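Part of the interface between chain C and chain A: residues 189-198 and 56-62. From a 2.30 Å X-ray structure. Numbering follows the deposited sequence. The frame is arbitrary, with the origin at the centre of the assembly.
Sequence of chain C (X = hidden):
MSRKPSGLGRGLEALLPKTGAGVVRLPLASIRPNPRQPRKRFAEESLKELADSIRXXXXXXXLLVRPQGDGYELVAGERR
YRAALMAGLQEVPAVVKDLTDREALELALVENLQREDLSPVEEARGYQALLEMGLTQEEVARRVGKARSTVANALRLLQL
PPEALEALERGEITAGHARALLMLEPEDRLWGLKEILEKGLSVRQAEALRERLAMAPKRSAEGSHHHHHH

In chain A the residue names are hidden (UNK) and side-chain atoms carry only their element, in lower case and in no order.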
# COMPACT_ATOMS: atom_id res chain seq x y z
N ARG C 189 -5.79 -25.36 -7.19
CA ARG C 189 -5.51 -23.93 -7.29
C ARG C 189 -4.06 -23.55 -7.49
O ARG C 189 -3.75 -22.64 -8.26
CB ARG C 189 -6.12 -23.22 -6.09
CG ARG C 189 -7.64 -23.29 -6.14
CD ARG C 189 -8.33 -22.70 -4.92
NE ARG C 189 -9.77 -22.86 -5.08
CZ ARG C 189 -10.67 -22.67 -4.13
NH1 ARG C 189 -11.96 -22.85 -4.40
NH2 ARG C 189 -10.29 -22.31 -2.90
N LEU C 190 -3.15 -24.23 -6.79
CA LEU C 190 -1.74 -23.92 -6.96
C LEU C 190 -1.36 -24.26 -8.40
O LEU C 190 -0.71 -23.46 -9.08
CB LEU C 190 -0.88 -24.71 -5.97
CG LEU C 190 -0.92 -24.12 -4.56
CD1 LEU C 190 0.04 -24.86 -3.63
CD2 LEU C 190 -0.54 -22.64 -4.63
N TRP C 191 -1.78 -25.43 -8.86
CA TRP C 191 -1.48 -25.82 -10.22
C TRP C 191 -1.98 -24.74 -11.17
O TRP C 191 -1.26 -24.31 -12.08
CB TRP C 191 -2.17 -27.14 -10.57
CG TRP C 191 -1.95 -27.49 -12.00
CD1 TRP C 191 -0.80 -27.95 -12.57
CD2 TRP C 191 -2.88 -27.31 -13.08
NE1 TRP C 191 -0.94 -28.06 -13.93
CE2 TRP C 191 -2.22 -27.68 -14.27
CE3 TRP C 191 -4.21 -26.88 -13.15
CZ2 TRP C 191 -2.83 -27.62 -15.52
CZ3 TRP C 191 -4.83 -26.82 -14.40
CH2 TRP C 191 -4.14 -27.19 -15.57
N GLY C 192 -3.22 -24.30 -10.97
CA GLY C 192 -3.78 -23.27 -11.82
C GLY C 192 -2.98 -21.98 -11.80
O GLY C 192 -2.79 -21.34 -12.84
N LEU C 193 -2.51 -21.61 -10.61
CA LEU C 193 -1.74 -20.38 -10.45
C LEU C 193 -0.48 -20.48 -11.29
O LEU C 193 -0.12 -19.54 -11.99
CB LEU C 193 -1.35 -20.19 -8.98
CG LEU C 193 -1.14 -18.80 -8.36
CD1 LEU C 193 -0.10 -18.93 -7.24
CD2 LEU C 193 -0.70 -17.78 -9.40
N LYS C 194 0.21 -21.61 -11.21
CA LYS C 194 1.43 -21.82 -11.98
C LYS C 194 1.16 -21.67 -13.47
O LYS C 194 1.89 -20.97 -14.17
CB LYS C 194 2.03 -23.21 -11.70
CG LYS C 194 2.67 -23.35 -10.33
CD LYS C 194 3.29 -24.74 -10.14
CE LYS C 194 4.37 -25.01 -11.19
NZ LYS C 194 4.96 -26.38 -11.06
N GLU C 195 0.11 -22.32 -13.96
CA GLU C 195 -0.24 -22.24 -15.38
C GLU C 195 -0.38 -20.79 -15.81
O GLU C 195 0.17 -20.37 -16.82
CB GLU C 195 -1.56 -22.98 -15.65
CG GLU C 195 -1.44 -24.49 -15.61
CD GLU C 195 -0.60 -25.04 -16.75
OE1 GLU C 195 -1.02 -24.90 -17.92
OE2 GLU C 195 0.48 -25.61 -16.49
N ILE C 196 -1.13 -20.01 -15.03
CA ILE C 196 -1.34 -18.61 -15.35
C ILE C 196 -0.03 -17.84 -15.41
O ILE C 196 0.23 -17.10 -16.36
CB ILE C 196 -2.25 -17.94 -14.33
CG1 ILE C 196 -3.64 -18.58 -14.37
CG2 ILE C 196 -2.31 -16.42 -14.60
CD1 ILE C 196 -4.63 -18.00 -13.36
N LEU C 197 0.80 -18.01 -14.39
CA LEU C 197 2.08 -17.31 -14.32
C LEU C 197 3.06 -17.72 -15.41
O LEU C 197 3.65 -16.88 -16.08
CB LEU C 197 2.73 -17.52 -12.95
CG LEU C 197 1.92 -16.95 -11.78
CD1 LEU C 197 2.63 -17.27 -10.47
CD2 LEU C 197 1.76 -15.43 -11.95
N GLU C 198 3.22 -19.03 -15.59
CA GLU C 198 4.15 -19.54 -16.59
C GLU C 198 3.80 -19.14 -18.01
O GLU C 198 4.68 -18.84 -18.80
CB GLU C 198 4.23 -21.06 -16.52
CG GLU C 198 4.98 -21.58 -15.32
CD GLU C 198 5.11 -23.08 -15.34
OE1 GLU C 198 5.74 -23.63 -14.41
OE2 GLU C 198 4.60 -23.72 -16.29
N UNK A 56 4.95 -26.39 3.66
CA UNK A 56 4.30 -27.51 2.99
C UNK A 56 4.62 -27.62 1.51
O UNK A 56 4.85 -28.72 1.00
o UNK A 56 3.27 -28.54 6.34
c UNK A 56 2.27 -27.36 4.55
o UNK A 56 2.26 -29.72 4.80
c UNK A 56 2.62 -28.63 5.29
c UNK A 56 2.77 -27.38 3.13
N UNK A 57 4.63 -26.49 0.82
CA UNK A 57 4.84 -26.47 -0.62
C UNK A 57 6.16 -25.97 -1.17
O UNK A 57 6.48 -26.23 -2.32
c UNK A 57 1.56 -26.72 -0.52
c UNK A 57 2.48 -26.43 -1.68
c UNK A 57 3.72 -25.65 -1.28
n UNK A 57 -0.70 -27.77 0.02
c UNK A 57 0.35 -27.54 -1.01
N UNK A 58 6.93 -25.24 -0.37
CA UNK A 58 8.18 -24.71 -0.87
C UNK A 58 7.86 -23.40 -1.57
O UNK A 58 6.73 -22.92 -1.50
N UNK A 59 8.84 -22.82 -2.25
CA UNK A 59 8.61 -21.58 -2.96
C UNK A 59 7.93 -21.84 -4.29
O UNK A 59 8.29 -22.77 -5.00
c UNK A 59 9.67 -19.34 -1.27
c UNK A 59 10.63 -20.25 -2.00
c UNK A 59 11.85 -19.46 -2.45
c UNK A 59 9.92 -20.84 -3.22
N UNK A 60 6.93 -21.03 -4.60
CA UNK A 60 6.21 -21.14 -5.86
C UNK A 60 7.10 -20.59 -6.98
O UNK A 60 7.10 -21.11 -8.09
c UNK A 60 4.89 -20.35 -5.75
c UNK A 60 3.85 -21.60 -7.66
c UNK A 60 3.86 -20.29 -6.88
c UNK A 60 4.16 -19.10 -7.77
N UNK A 61 7.87 -19.56 -6.68
CA UNK A 61 8.78 -18.92 -7.64
C UNK A 61 10.17 -18.69 -7.02
O UNK A 61 10.28 -18.23 -5.89
c UNK A 61 7.06 -17.62 -9.04
o UNK A 61 5.70 -16.02 -10.18
n UNK A 61 6.68 -15.36 -8.28
c UNK A 61 6.42 -16.26 -9.22
c UNK A 61 8.24 -17.57 -8.09
N UNK A 62 11.23 -19.01 -7.77
CA UNK A 62 12.60 -18.82 -7.27
C UNK A 62 12.82 -17.38 -6.84
O UNK A 62 12.11 -16.47 -7.27
c UNK A 62 12.62 -20.13 -9.26
c UNK A 62 13.47 -19.17 -8.47
c UNK A 62 11.24 -19.51 -9.16

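Position 56 of chain A lies in the last turn of a helix. Its side chain has three carbons in a row, the third carrying two oxygens, which is a carboxylate on a two-carbon arm, and it touches nothing on the chain C stretch. This is Glu56(A), and its exposure suits a charged group.

Position 57 still belongs to the helix. Four carbons in a row end in a nitrogen, the pattern of lysine, and the second of these carbons approaches CD1 of Leu190(C). The residue is Lys57(A), and the distance from its CG to CD1 of Leu190(C) is 3.5 Å. A long aliphatic chain suits an exposed edge: its methylenes can pack against a leucine while the terminal amine remains free of the chain C stretch.

Position 58 has no side-chain atoms at all, so it is Gly58(A). It is the first residue to leave helical geometry, with phi at 85° and psi at -172°. At these angles a CB would be jammed against the carbonyl O of Lys57(A), so the backbone itself calls for glycine; no contact with chain C is involved.

Position 59 carries four carbons, forked at the second, the branching of leucine, and they do not reach the chain C stretch. This is Leu59(A), and its place is not explained by this contact.

Position 60 shows the same four carbons with the same fork, but here CA-to-CB points toward chain C and the side chain meets three residues of its helix. This is Leu60(A). Its CG lies 4.2 Å from CD1 of Leu193(C), its CD1 3.6 Å from CD1 of Leu197(C), and its CD2 3.4 Å from CG of Lys194(C). A forked apolar side chain suits a site that faces leucine methyls and a lysine methylene on the chain C helix.

Position 61 has three carbons, the third bearing one oxygen and one nitrogen. CA-to-CB points sideways, but the end of the side chain comes nearer and packs beside Leu197(C). This is Gln61(A). The flexible arm brings a polar group to the border without a hydrogen bond to the chain C stretch.

Position 62 has three carbons closing a ring onto the backbone nitrogen, and they make no contact here. This is Pro62(A); its ring restricts phi, here -56°, in the loop.

The contact works by apolar packing, with no hydrogen bonds across it. Leu190(C), Leu193(C) and Leu197(C) point toward chain A from one helix, and Leu60(A), with the largest covered area, is its centre.

Chain A 56-62: EKGLLQP
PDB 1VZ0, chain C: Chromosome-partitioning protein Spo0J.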